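Local coordinates for HRDC domain-containing protein (Bifidobacterium adolescentis ATCC 15703, PDB 3CYM), which is of uncharacterised function but probably acts as a 3'-5' exonuclease on nucleic acids, as ribonuclease D does, at residues A[7-12]-A[144-149]; A[11-16]-A[168-173]; A[371-376]-A[422-427]; A[364-369]-A[392-397]. All coordinates share one frame; numbering follows the deposited sequence. Where two conformers were deposited one is given.

Interaction 1: residues A[7-12]-A[144-149]; sequences PKLLAE and GLTLAK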
loop_
_atom_site.group_PDB
_atom_site.type_symbol
_atom_site.label_atom_id
_atom_site.label_comp_id
_atom_site.label_asym_id
_atom_site.label_seq_id
_atom_site.Cartn_x
_atom_site.Cartn_y
_atom_site.Cartn_z
ATOM N N PRO A 7 16.143 -19.835 15.701
ATOM C CA PRO A 7 15.912 -18.389 15.791
ATOM C C PRO A 7 15.771 -17.874 17.223
ATOM O O PRO A 7 15.278 -18.592 18.092
ATOM C CB PRO A 7 14.595 -18.196 15.036
ATOM C CG PRO A 7 13.917 -19.513 15.112
ATOM C CD PRO A 7 15.024 -20.508 15.017
ATOM N N LYS A 8 16.213 -16.643 17.456
ATOM C CA LYS A 8 16.146 -16.034 18.780
ATOM C C LYS A 8 15.217 -14.829 18.727
ATOM O O LYS A 8 15.327 -14.005 17.819
ATOM C CB LYS A 8 17.548 -15.614 19.241
ATOM C CG LYS A 8 18.575 -16.758 19.285
ATOM C CD LYS A 8 19.974 -16.319 18.815
ATOM C CE LYS A 8 20.102 -16.355 17.281
ATOM N NZ LYS A 8 21.428 -15.883 16.782
ATOM N N LEU A 9 14.290 -14.738 19.679
ATOM C CA LEU A 9 13.401 -13.583 19.768
ATOM C C LEU A 9 14.158 -12.322 20.183
ATOM O O LEU A 9 14.810 -12.289 21.233
ATOM C CB LEU A 9 12.232 -13.825 20.732
ATOM C CG LEU A 9 11.275 -12.628 20.907
ATOM C CD1 LEU A 9 10.321 -12.472 19.717
ATOM C CD2 LEU A 9 10.496 -12.704 22.213
ATOM N N LEU A 10 14.071 -11.295 19.338
ATOM C CA LEU A 10 14.587 -9.979 19.667
ATOM C C LEU A 10 13.415 -9.165 20.203
ATOM O O LEU A 10 12.549 -8.729 19.437
ATOM C CB LEU A 10 15.206 -9.330 18.432
ATOM C CG LEU A 10 16.002 -8.035 18.595
ATOM C CD1 LEU A 10 17.225 -8.235 19.452
ATOM C CD2 LEU A 10 16.419 -7.485 17.241
ATOM N N ALA A 11 13.383 -9.003 21.527
ATOM C CA ALA A 11 12.290 -8.322 22.240
ATOM C C ALA A 11 12.379 -6.796 22.207
ATOM O O ALA A 11 11.356 -6.116 22.219
ATOM C CB ALA A 11 12.225 -8.808 23.688
ATOM N N GLU A 12 13.603 -6.269 22.209
ATOM C CA GLU A 12 13.857 -4.827 22.144
ATOM C C GLU A 12 15.091 -4.563 21.272
ATOM O O GLU A 12 15.879 -5.482 21.052
ATOM C CB GLU A 12 14.116 -4.264 23.545
ATOM C CG GLU A 12 12.969 -4.396 24.536
ATOM C CD GLU A 12 13.062 -3.404 25.677
ATOM O OE1 GLU A 12 14.117 -2.736 25.807
ATOM O OE2 GLU A 12 12.069 -3.281 26.431
ATOM N N GLY A 144 18.370 -15.051 11.607
ATOM C CA GLY A 144 17.998 -15.967 12.686
ATOM C C GLY A 144 17.410 -15.230 13.872
ATOM O O GLY A 144 17.586 -15.645 15.019
ATOM N N LEU A 145 16.727 -14.120 13.598
ATOM C CA LEU A 145 16.117 -13.307 14.650
ATOM C C LEU A 145 14.627 -13.101 14.413
ATOM O O LEU A 145 14.206 -12.753 13.310
ATOM C CB LEU A 145 16.829 -11.960 14.791
ATOM C CG LEU A 145 18.286 -11.937 15.249
ATOM C CD1 LEU A 145 18.813 -10.522 15.166
ATOM C CD2 LEU A 145 18.453 -12.484 16.662
ATOM N N THR A 146 13.848 -13.309 15.472
ATOM C CA THR A 146 12.389 -13.247 15.436
ATOM C C THR A 146 11.898 -11.892 15.956
ATOM O O THR A 146 12.311 -11.443 17.024
ATOM C CB THR A 146 11.765 -14.406 16.281
ATOM O OG1 THR A 146 12.183 -15.672 15.751
ATOM C CG2 THR A 146 10.232 -14.351 16.291
ATOM N N LEU A 147 11.038 -11.239 15.180
ATOM C CA LEU A 147 10.324 -10.053 15.634
ATOM C C LEU A 147 8.865 -10.441 15.869
ATOM O O LEU A 147 8.208 -10.958 14.960
ATOM C CB LEU A 147 10.417 -8.927 14.592
ATOM C CG LEU A 147 11.794 -8.491 14.066
ATOM C CD1 LEU A 147 11.649 -7.563 12.866
ATOM C CD2 LEU A 147 12.646 -7.827 15.154
ATOM N N ALA A 148 8.370 -10.227 17.089
ATOM C CA ALA A 148 6.957 -10.474 17.403
ATOM C C ALA A 148 6.148 -9.251 17.002
ATOM O O ALA A 148 6.065 -8.286 17.757
ATOM C CB ALA A 148 6.780 -10.775 18.882
ATOM N N LYS A 149 5.561 -9.288 15.810
ATOM C CA LYS A 149 4.939 -8.099 15.217
ATOM C C LYS A 149 3.554 -7.817 15.815
ATOM O O LYS A 149 2.520 -8.114 15.208
ATOM C CB LYS A 149 4.901 -8.237 13.692
ATOM C CG LYS A 149 6.292 -8.350 13.051
ATOM C CD LYS A 149 6.853 -6.991 12.656
ATOM C CE LYS A 149 6.359 -6.578 11.269
ATOM N NZ LYS A 149 6.262 -5.100 11.111
HETATM O O HOH W 1 9.852 -8.396 18.658
#

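Interaction 2: residues A[11-16]-A[168-173]; sequences AEPREG and YAALDV. With NA (sodium ion), chain B.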
loop_
_atom_site.group_PDB
_atom_site.type_symbol
_atom_site.label_atom_id
_atom_site.label_comp_id
_atom_site.label_asym_id
_atom_site.label_seq_id
_atom_site.Cartn_x
_atom_site.Cartn_y
_atom_site.Cartn_z
ATOM N N ALA A 11 13.383 -9.003 21.527
ATOM C CA ALA A 11 12.290 -8.322 22.240
ATOM C C ALA A 11 12.379 -6.796 22.207
ATOM O O ALA A 11 11.356 -6.116 22.219
ATOM C CB ALA A 11 12.225 -8.808 23.688
ATOM N N GLU A 12 13.603 -6.269 22.209
ATOM C CA GLU A 12 13.857 -4.827 22.144
ATOM C C GLU A 12 15.091 -4.563 21.272
ATOM O O GLU A 12 15.879 -5.482 21.052
ATOM C CB GLU A 12 14.116 -4.264 23.545
ATOM C CG GLU A 12 12.969 -4.396 24.536
ATOM C CD GLU A 12 13.062 -3.404 25.677
ATOM O OE1 GLU A 12 14.117 -2.736 25.807
ATOM O OE2 GLU A 12 12.069 -3.281 26.431
ATOM N N PRO A 13 15.265 -3.316 20.763
ATOM C CA PRO A 13 16.520 -2.956 20.105
ATOM C C PRO A 13 17.707 -3.026 21.053
ATOM O O PRO A 13 17.532 -2.944 22.279
ATOM C CB PRO A 13 16.288 -1.497 19.690
ATOM C CG PRO A 13 14.848 -1.367 19.583
ATOM C CD PRO A 13 14.317 -2.186 20.715
ATOM N N ARG A 14 18.901 -3.173 20.478
ATOM C CA ARG A 14 20.147 -3.275 21.242
ATOM C C ARG A 14 20.413 -2.002 22.035
ATOM O O ARG A 14 20.942 -2.052 23.138
ATOM C CB ARG A 14 21.332 -3.573 20.314
ATOM C CG ARG A 14 21.167 -4.834 19.472
ATOM C CD ARG A 14 22.245 -4.947 18.410
ATOM N NE ARG A 14 21.670 -5.235 17.096
ATOM C CZ ARG A 14 21.578 -4.346 16.110
ATOM N NH1 ARG A 14 22.029 -3.111 16.284
ATOM N NH2 ARG A 14 21.033 -4.687 14.951
ATOM N N GLU A 15 20.013 -0.868 21.471
ATOM C CA GLU A 15 20.231 0.435 22.091
ATOM C C GLU A 15 19.096 0.828 23.033
ATOM O O GLU A 15 19.152 1.875 23.681
ATOM C CB GLU A 15 20.417 1.505 21.006
ATOM C CG GLU A 15 21.861 1.950 20.762
ATOM C CD GLU A 15 22.826 0.808 20.469
ATOM O OE1 GLU A 15 23.952 0.843 21.007
ATOM O OE2 GLU A 15 22.473 -0.115 19.701
ATOM N N GLY A 16 18.074 -0.019 23.112
ATOM C CA GLY A 16 16.923 0.226 23.964
ATOM C C GLY A 16 15.792 0.877 23.197
ATOM O O GLY A 16 15.941 1.227 22.020
ATOM N N TYR A 168 7.905 -1.520 19.074
ATOM C CA TYR A 168 7.519 -2.099 17.782
ATOM C C TYR A 168 8.070 -1.289 16.613
ATOM O O TYR A 168 8.618 -1.853 15.669
ATOM C CB TYR A 168 5.986 -2.213 17.664
ATOM C CG TYR A 168 5.482 -2.619 16.282
ATOM C CD1 TYR A 168 5.260 -3.966 15.960
ATOM C CD2 TYR A 168 5.210 -1.658 15.300
ATOM C CE1 TYR A 168 4.793 -4.343 14.690
ATOM C CE2 TYR A 168 4.752 -2.023 14.033
ATOM C CZ TYR A 168 4.540 -3.363 13.736
ATOM O OH TYR A 168 4.086 -3.713 12.479
ATOM N N ALA A 169 7.896 0.030 16.675
ATOM C CA ALA A 169 8.302 0.922 15.603
ATOM C C ALA A 169 9.824 0.978 15.448
ATOM O O ALA A 169 10.341 1.046 14.330
ATOM C CB ALA A 169 7.733 2.303 15.831
ATOM N N ALA A 170 10.526 0.925 16.577
ATOM C CA ALA A 170 11.980 0.835 16.593
ATOM C C ALA A 170 12.473 -0.496 16.030
ATOM O O ALA A 170 13.379 -0.521 15.195
ATOM C CB ALA A 170 12.492 1.026 17.985
ATOM N N LEU A 171 11.865 -1.596 16.470
ATOM C CA LEU A 171 12.255 -2.925 15.997
ATOM C C LEU A 171 12.088 -3.124 14.489
ATOM O O LEU A 171 12.804 -3.920 13.892
ATOM C CB LEU A 171 11.560 -4.043 16.792
ATOM C CG LEU A 171 12.197 -4.358 18.156
ATOM C CD1 LEU A 171 11.236 -5.200 18.992
ATOM C CD2 LEU A 171 13.555 -5.052 18.028
ATOM N N ASP A 172 11.171 -2.374 13.879
ATOM C CA ASP A 172 10.966 -2.427 12.431
ATOM C C ASP A 172 12.072 -1.817 11.550
ATOM O O ASP A 172 12.165 -2.155 10.363
ATOM C CB ASP A 172 9.608 -1.828 12.070
ATOM C CG ASP A 172 8.519 -2.872 11.972
ATOM O OD1 ASP A 172 8.753 -4.054 12.313
ATOM O OD2 ASP A 172 7.408 -2.505 11.530
ATOM N N VAL A 173 12.893 -0.929 12.116
ATOM C CA VAL A 173 14.099 -0.414 11.430
ATOM C C VAL A 173 15.415 -0.962 11.997
ATOM O O VAL A 173 16.465 -0.781 11.393
ATOM C CB VAL A 173 14.180 1.128 11.410
ATOM C CG1 VAL A 173 13.046 1.711 10.624
ATOM C CG2 VAL A 173 14.226 1.697 12.819
HETATM NA NA NA B . 6.049 -1.085 10.040
HETATM O O HOH W 2 3.833 -1.871 10.831
HETATM O O HOH W 3 6.491 -1.895 7.867
HETATM O O HOH W 4 4.717 0.238 8.609
#

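Interaction 3: residues A[371-376]-A[422-427]; sequences KAVSQI and SLVAES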
loop_
_atom_site.group_PDB
_atom_site.type_symbol
_atom_site.label_atom_id
_atom_site.label_comp_id
_atom_site.label_asym_id
_atom_site.label_seq_id
_atom_site.Cartn_x
_atom_site.Cartn_y
_atom_site.Cartn_z
ATOM N N LYS A 371 3.167 -21.045 -19.892
ATOM C CA LYS A 371 4.039 -22.180 -19.589
ATOM C C LYS A 371 5.502 -21.875 -19.910
ATOM O O LYS A 371 6.393 -22.434 -19.275
ATOM C CB LYS A 371 3.561 -23.507 -20.214
ATOM C CG LYS A 371 3.556 -23.589 -21.728
ATOM C CD LYS A 371 3.504 -25.039 -22.200
ATOM C CE LYS A 371 3.017 -25.170 -23.652
ATOM N NZ LYS A 371 1.540 -24.993 -23.797
ATOM N N ALA A 372 5.734 -20.966 -20.856
ATOM C CA ALA A 372 7.074 -20.540 -21.231
ATOM C C ALA A 372 7.677 -19.676 -20.120
ATOM O O ALA A 372 8.842 -19.843 -19.749
ATOM C CB ALA A 372 7.038 -19.795 -22.555
ATOM N N VAL A 373 6.858 -18.784 -19.570
ATOM C CA VAL A 373 7.272 -17.928 -18.464
ATOM C C VAL A 373 7.464 -18.753 -17.173
ATOM O O VAL A 373 8.420 -18.519 -16.432
ATOM C CB VAL A 373 6.313 -16.723 -18.303
ATOM C CG1 VAL A 373 6.648 -15.897 -17.083
ATOM C CG2 VAL A 373 6.384 -15.841 -19.547
ATOM N N SER A 374 6.593 -19.742 -16.946
ATOM C CA SER A 374 6.736 -20.678 -15.811
ATOM C C SER A 374 8.014 -21.509 -15.884
ATOM O O SER A 374 8.661 -21.760 -14.866
ATOM C CB SER A 374 5.531 -21.618 -15.696
ATOM O OG SER A 374 4.352 -20.900 -15.377
ATOM N N GLN A 375 8.374 -21.931 -17.092
ATOM C CA GLN A 375 9.601 -22.683 -17.292
ATOM C C GLN A 375 10.831 -21.846 -16.911
ATOM O O GLN A 375 11.752 -22.354 -16.267
ATOM C CB GLN A 375 9.691 -23.205 -18.727
ATOM C CG GLN A 375 10.786 -24.247 -18.942
ATOM C CD GLN A 375 10.684 -25.411 -17.974
ATOM O OE1 GLN A 375 9.732 -26.185 -18.024
ATOM N NE2 GLN A 375 11.669 -25.540 -17.085
ATOM N N ILE A 376 10.817 -20.562 -17.273
ATOM C CA ILE A 376 11.912 -19.635 -16.944
ATOM C C ILE A 376 11.983 -19.383 -15.430
ATOM O O ILE A 376 13.069 -19.333 -14.848
ATOM C CB ILE A 376 11.790 -18.303 -17.738
ATOM C CG1 ILE A 376 11.946 -18.568 -19.248
ATOM C CG2 ILE A 376 12.824 -17.293 -17.255
ATOM C CD1 ILE A 376 11.675 -17.383 -20.169
ATOM N N SER A 422 14.797 -8.988 -21.521
ATOM C CA SER A 422 15.941 -9.789 -21.955
ATOM C C SER A 422 15.854 -11.269 -21.587
ATOM O O SER A 422 16.299 -12.120 -22.346
ATOM C CB SER A 422 17.225 -9.204 -21.387
ATOM O OG SER A 422 17.436 -7.902 -21.901
ATOM N N LEU A 423 15.278 -11.564 -20.423
ATOM C CA LEU A 423 15.103 -12.938 -19.962
ATOM C C LEU A 423 13.943 -13.647 -20.657
ATOM O O LEU A 423 13.995 -14.845 -20.901
ATOM C CB LEU A 423 14.895 -12.961 -18.446
ATOM C CG LEU A 423 14.917 -14.293 -17.699
ATOM C CD1 LEU A 423 16.267 -15.007 -17.841
ATOM C CD2 LEU A 423 14.563 -14.074 -16.242
ATOM N N VAL A 424 12.907 -12.900 -21.002
ATOM C CA VAL A 424 11.623 -13.515 -21.310
ATOM C C VAL A 424 11.213 -13.433 -22.784
ATOM O O VAL A 424 10.711 -14.412 -23.331
ATOM C CB VAL A 424 10.530 -12.974 -20.308
ATOM C CG1 VAL A 424 9.213 -12.586 -20.966
ATOM C CG2 VAL A 424 10.344 -13.934 -19.137
ATOM N N ALA A 425 11.460 -12.289 -23.419
ATOM C CA ALA A 425 10.776 -11.916 -24.664
ATOM C C ALA A 425 10.932 -12.875 -25.843
ATOM O O ALA A 425 9.968 -13.127 -26.563
ATOM C CB ALA A 425 11.158 -10.514 -25.071
ATOM N N GLU A 426 12.129 -13.428 -26.019
ATOM C CA GLU A 426 12.394 -14.333 -27.141
ATOM C C GLU A 426 11.657 -15.655 -26.978
ATOM O O GLU A 426 11.051 -16.156 -27.937
ATOM C CB GLU A 426 13.897 -14.586 -27.328
ATOM C CG GLU A 426 14.231 -15.224 -28.674
ATOM C CD GLU A 426 15.696 -15.570 -28.845
ATOM O OE1 GLU A 426 16.037 -16.276 -29.812
ATOM O OE2 GLU A 426 16.512 -15.145 -28.013
ATOM N N SER A 427 11.705 -16.207 -25.767
ATOM C CA SER A 427 11.010 -17.457 -25.476
ATOM C C SER A 427 9.500 -17.271 -25.580
ATOM O O SER A 427 8.798 -18.182 -25.991
ATOM C CB SER A 427 11.401 -18.002 -24.102
ATOM O OG SER A 427 12.669 -18.632 -24.151
#

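Interaction 4: residues A[364-369]-A[392-397]; sequences QVLNRV and YLRNLC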
loop_
_atom_site.group_PDB
_atom_site.type_symbol
_atom_site.label_atom_id
_atom_site.label_comp_id
_atom_site.label_asym_id
_atom_site.label_seq_id
_atom_site.Cartn_x
_atom_site.Cartn_y
_atom_site.Cartn_z
ATOM N N GLN A 364 -5.432 -20.178 -25.837
ATOM C CA GLN A 364 -4.453 -21.174 -26.280
ATOM C C GLN A 364 -3.058 -20.579 -26.435
ATOM O O GLN A 364 -2.062 -21.187 -26.021
ATOM C CB GLN A 364 -4.892 -21.815 -27.597
ATOM C CG GLN A 364 -5.259 -23.277 -27.468
ATOM C CD GLN A 364 -6.659 -23.514 -26.936
ATOM O OE1 GLN A 364 -6.901 -24.491 -26.232
ATOM N NE2 GLN A 364 -7.590 -22.630 -27.281
ATOM N N VAL A 365 -2.999 -19.386 -27.025
ATOM C CA VAL A 365 -1.755 -18.626 -27.185
ATOM C C VAL A 365 -1.199 -18.185 -25.824
ATOM O O VAL A 365 0.001 -18.331 -25.564
ATOM C CB VAL A 365 -1.966 -17.400 -28.111
ATOM C CG1 VAL A 365 -0.714 -16.503 -28.164
ATOM C CG2 VAL A 365 -2.353 -17.867 -29.505
ATOM N N LEU A 366 -2.080 -17.663 -24.967
ATOM C CA LEU A 366 -1.719 -17.238 -23.609
ATOM C C LEU A 366 -1.162 -18.376 -22.764
ATOM O O LEU A 366 -0.173 -18.187 -22.057
ATOM C CB LEU A 366 -2.907 -16.583 -22.900
ATOM C CG LEU A 366 -2.753 -16.086 -21.454
ATOM C CD1 LEU A 366 -1.779 -14.912 -21.305
ATOM C CD2 LEU A 366 -4.105 -15.731 -20.879
ATOM N N ASN A 367 -1.789 -19.548 -22.846
ATOM C CA ASN A 367 -1.341 -20.709 -22.084
ATOM C C ASN A 367 0.040 -21.208 -22.515
ATOM O O ASN A 367 0.831 -21.617 -21.668
ATOM C CB ASN A 367 -2.387 -21.829 -22.104
ATOM C CG ASN A 367 -3.594 -21.516 -21.237
ATOM O OD1 ASN A 367 -3.565 -20.607 -20.405
ATOM N ND2 ASN A 367 -4.667 -22.272 -21.430
ATOM N N ARG A 368 0.324 -21.145 -23.820
ATOM C CA ARG A 368 1.682 -21.366 -24.339
ATOM C C ARG A 368 2.682 -20.335 -23.787
ATOM O O ARG A 368 3.791 -20.693 -23.405
ATOM C CB ARG A 368 1.711 -21.370 -25.877
ATOM C CG ARG A 368 0.982 -22.553 -26.528
ATOM C CD ARG A 368 1.511 -22.873 -27.927
ATOM N NE ARG A 368 1.493 -21.717 -28.824
ATOM C CZ ARG A 368 0.493 -21.411 -29.654
ATOM N NH1 ARG A 368 -0.592 -22.168 -29.714
ATOM N NH2 ARG A 368 0.579 -20.339 -30.428
ATOM N N VAL A 369 2.273 -19.069 -23.731
ATOM C CA VAL A 369 3.092 -17.996 -23.139
ATOM C C VAL A 369 3.323 -18.209 -21.634
ATOM O O VAL A 369 4.460 -18.126 -21.159
ATOM C CB VAL A 369 2.471 -16.602 -23.440
ATOM C CG1 VAL A 369 3.037 -15.495 -22.533
ATOM C CG2 VAL A 369 2.664 -16.268 -24.901
ATOM N N TYR A 392 0.909 -8.202 -17.954
ATOM C CA TYR A 392 1.590 -7.799 -19.191
ATOM C C TYR A 392 1.511 -8.897 -20.265
ATOM O O TYR A 392 1.362 -8.597 -21.453
ATOM C CB TYR A 392 3.042 -7.363 -18.928
ATOM C CG TYR A 392 3.222 -6.191 -17.966
ATOM C CD1 TYR A 392 2.186 -5.278 -17.717
ATOM C CD2 TYR A 392 4.443 -5.980 -17.328
ATOM C CE1 TYR A 392 2.355 -4.216 -16.841
ATOM C CE2 TYR A 392 4.624 -4.906 -16.449
ATOM C CZ TYR A 392 3.580 -4.036 -16.216
ATOM O OH TYR A 392 3.755 -2.987 -15.354
ATOM N N LEU A 393 1.570 -10.157 -19.829
ATOM C CA LEU A 393 1.408 -11.326 -20.713
ATOM C C LEU A 393 -0.020 -11.483 -21.213
ATOM O O LEU A 393 -0.239 -11.912 -22.345
ATOM C CB LEU A 393 1.824 -12.617 -20.001
ATOM C CG LEU A 393 3.160 -12.669 -19.266
ATOM C CD1 LEU A 393 3.244 -13.952 -18.451
ATOM C CD2 LEU A 393 4.298 -12.584 -20.236
ATOM N N ARG A 394 -0.980 -11.178 -20.345
ATOM C CA ARG A 394 -2.395 -11.150 -20.700
ATOM C C ARG A 394 -2.702 -10.055 -21.733
ATOM O O ARG A 394 -3.355 -10.316 -22.750
ATOM C CB ARG A 394 -3.256 -10.958 -19.448
ATOM C CG ARG A 394 -3.174 -12.108 -18.447
ATOM C CD ARG A 394 -4.335 -12.075 -17.458
ATOM N NE ARG A 394 -4.113 -11.127 -16.370
ATOM C CZ ARG A 394 -3.560 -11.435 -15.200
ATOM N NH1 ARG A 394 -3.155 -12.670 -14.946
ATOM N NH2 ARG A 394 -3.401 -10.494 -14.281
ATOM N N ASN A 395 -2.226 -8.836 -21.471
ATOM C CA ASN A 395 -2.348 -7.731 -22.423
ATOM C C ASN A 395 -1.751 -8.064 -23.802
ATOM O O ASN A 395 -2.372 -7.790 -24.831
ATOM C CB ASN A 395 -1.739 -6.441 -21.841
ATOM C CG ASN A 395 -2.563 -5.865 -20.682
ATOM O OD1 ASN A 395 -3.664 -6.339 -20.381
ATOM N ND2 ASN A 395 -2.027 -4.832 -20.030
ATOM N N LEU A 396 -0.577 -8.698 -23.802
ATOM C CA LEU A 396 0.125 -9.137 -25.022
ATOM C C LEU A 396 -0.668 -10.130 -25.876
ATOM O O LEU A 396 -0.662 -10.050 -27.103
ATOM C CB LEU A 396 1.492 -9.729 -24.645
ATOM C CG LEU A 396 2.402 -10.402 -25.682
ATOM C CD1 LEU A 396 3.138 -9.397 -26.569
ATOM C CD2 LEU A 396 3.397 -11.281 -24.951
ATOM N N CYS A 397 -1.345 -11.061 -25.214
ATOM C CA CYS A 397 -2.100 -12.099 -25.898
ATOM C C CYS A 397 -3.552 -11.689 -26.161
ATOM O O CYS A 397 -4.306 -12.428 -26.795
ATOM C CB CYS A 397 -2.017 -13.408 -25.115
ATOM S SG CYS A 397 -0.324 -14.036 -25.003
#

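Interaction 1: residues A[7-12]-A[144-149]
Where Leu-10 meets Thr-146 and Lys-8 meets Gly-144, Leu-145 and Thr-146, the flat groups are peptide carbonyls. Leu-10 N lies in the plane of the Thr-146 carbonyl, 2.9 Å from Thr-146 O. At Lys-8 the donor stands above the carbonyl plane instead: Thr-146 N lies 2.9 Å from Lys-8 O, with an almost straight N-H...O angle of 171°, and CA of Leu-145 adds a CA-H...O contact to the same oxygen. Lys-8 N, tilted from the Gly-144 carbonyl plane, completes the set with a 3.0 Å bond to Gly-144 O. The positive phi of Gly-144, just after helix 135-143, suits a residue without a side chain.

On one face the Leu-9 and Thr-146 side chains cross at about a right angle, with Leu-9 CD1 3.9 Å from Thr-146 CG2 and also reaching Ala-148 CB. Beta-branched Thr-146 suits a strand, and its OG1 bonds Glu-140. On the other face Lys-8 CB lies 4.2 Å from Leu-145 CD2. Beyond the strands, a water joins Leu-10 O to Ala-148 N. Lys-8 bonding to the residues before and after Leu-145 is the signature of a parallel beta bridge, here in a two-stranded parallel sheet that pairs the start of the chain with the strand following helix 135-143, in the exonuclease part of the protein.

Interaction 2: residues A[11-16]-A[168-173]
Leu-171, on helix 163-174, meets the loop residues Ala-11, Glu-12 and Pro-13 with its branched end. From CB, the first torsion sets CG anti to the carbonyl carbon (chi1 -80°), and Leu-171 CG lies 4.0 Å from Pro-13 CD, the two side chains crossing at about a right angle. The two methyls then part: CD1 approaches Ala-11 O at 3.4 Å, while CD2 rests against the backbone, 3.6 Å from Glu-12 C and 3.7 Å from Pro-13 N. On the preceding residue, Ala-170 CB touches Pro-13 CG at 3.7 Å; its small size lets the proline ring come close to the helix. An alanine in place of Leu-171 would probably open a gap beneath Ala-11 and Pro-13, leaving this loop freer to shift over the helix.

The next residue, Asp-172, binds the sodium ion through OD2 at 2.5 Å, together with Asp-44 and Glu-46. Asp-172 CG lies on one face of the Tyr-168 ring, toward its rim, a pairing consistent with the DEDDy exonucleases. The chemistry is thus divided: between the two segments the contact is apolar, while Asn-167 and Glu-174 of the same helix hydrogen-bond Ala-11 O and Arg-14 N; Asp-172 binds the sodium ion directly, and the Tyr-168 hydroxyl reaches it through a water.

Interaction 3: residues A[371-376]-A[422-427]
Ile-376 does most of the touching between the two helices, both of its branches meeting the 422-427 segment. Ile-376 CG2 lies 3.7 Å from Leu-423 CG, the two side chains lying alongside and pointing opposite ways. In the longer branch chi1 (-64°) puts CG1 anti to the carbonyl carbon, and an extended chi2 of 173° then takes CD1 to Leu-423 O at 3.5 Å, Val-424 CG2 at 3.8 Å and Ser-427 CB at 4.0 Å. An alanine in place of Ile-376 would probably leave a gap among Leu-423, Val-424 and Ser-427, since every one of these contacts is made by atoms beyond CB.

Around this centre Val-373 CG2 stands 4.4 Å from Val-424 CG2, and Ala-372 turns its CB toward Ser-427, 4.2 Å from Ser-427 O. The segments belong to helices 360-380 and 418-433 of the all-helical, HRDC-like C-terminal domain, and their axes run 142° apart, roughly antiparallel, with a closest approach of 9.8 Å.

The second helix is kinked here: the N atoms of Glu-426 and Ser-427 lack bonds to the preceding turn, and Ile-376 CD1 packs beside the Leu-423 carbonyl at that break. Farther out, Val-384 backs Val-373, and Val-387 and Leu-411 pack on Val-424. Val-428, one residue beyond the segment, continues the apolar surface by touching Val-373.

Interaction 4: residues A[364-369]-A[392-397]
The backbones of 364-369 and 392-397 are both helical and come nearest at Leu-366 and Cys-397, whose CA atoms are only 5.6 Å apart. Their axes run 143° apart, roughly antiparallel, and approach to 9.5 Å. Such a close meeting of main chains calls for a small residue, and Cys-397 supplies it. No hydrogen bond crosses between the two segments, so the contact rests on apolar side chains.

The Cys-397 thiol is at the centre. With SG anti to the carbonyl carbon (chi1 -63°), the sulfur touches three residues of the other helix: it lies 3.7 Å from Val-369 CG2, 3.8 Å from Leu-366 CA and 4.0 Å from Val-365 CG1. A short, unbranched, weakly polar side chain suits a place where the backbones come close and Val-365 and Val-369 both touch the sulfur. Leu-366, with CG anti to the backbone N (chi1 179°), reaches back across the interface, and its CD1 settles on the Leu-393 carbonyl, 3.5 Å from Leu-393 O, and on the backbone of Arg-394. The aliphatic start of Arg-394 adds CG to this patch, while its guanidinium bonds Gln-391. Val-369 CG1 packs on Leu-393, 3.9 Å from Leu-393 CD2.

Neighbouring helices enclose the pair. Trp-355 of helix 352-358 packs on Leu-366, Arg-394 and Cys-397 together, while Ile-432 of helix 418-433 covers both valines. Val-428 of that helix bridges Val-369 and Leu-396, and Phe-410 of helix 407-414 also packs on Leu-396.

The four contacts form two clusters. Interactions 1 and 2, with centres 10 Å apart, share Ala-11 and Glu-12 and lie in the exonuclease domain; Lys-149 of the first reaches the second directly, with Lys-149 NZ 2.9 Å from Asp-172 OD2 in a salt bridge, beside the sodium site. Interactions 3 and 4 come later in the chain, within the HRDC-like C-terminal domain. Both use helix 360-380, their centres are 11 Å apart, their segments alternate along the sequence, and Val-373 touches Leu-393. Between the clusters the nearest atoms are about 27 Å apart. The N-terminal segment thus closes on the metal-binding domain, while interactions 3 and 4 form a continuous apolar contact around helix 360-380, far from the metal.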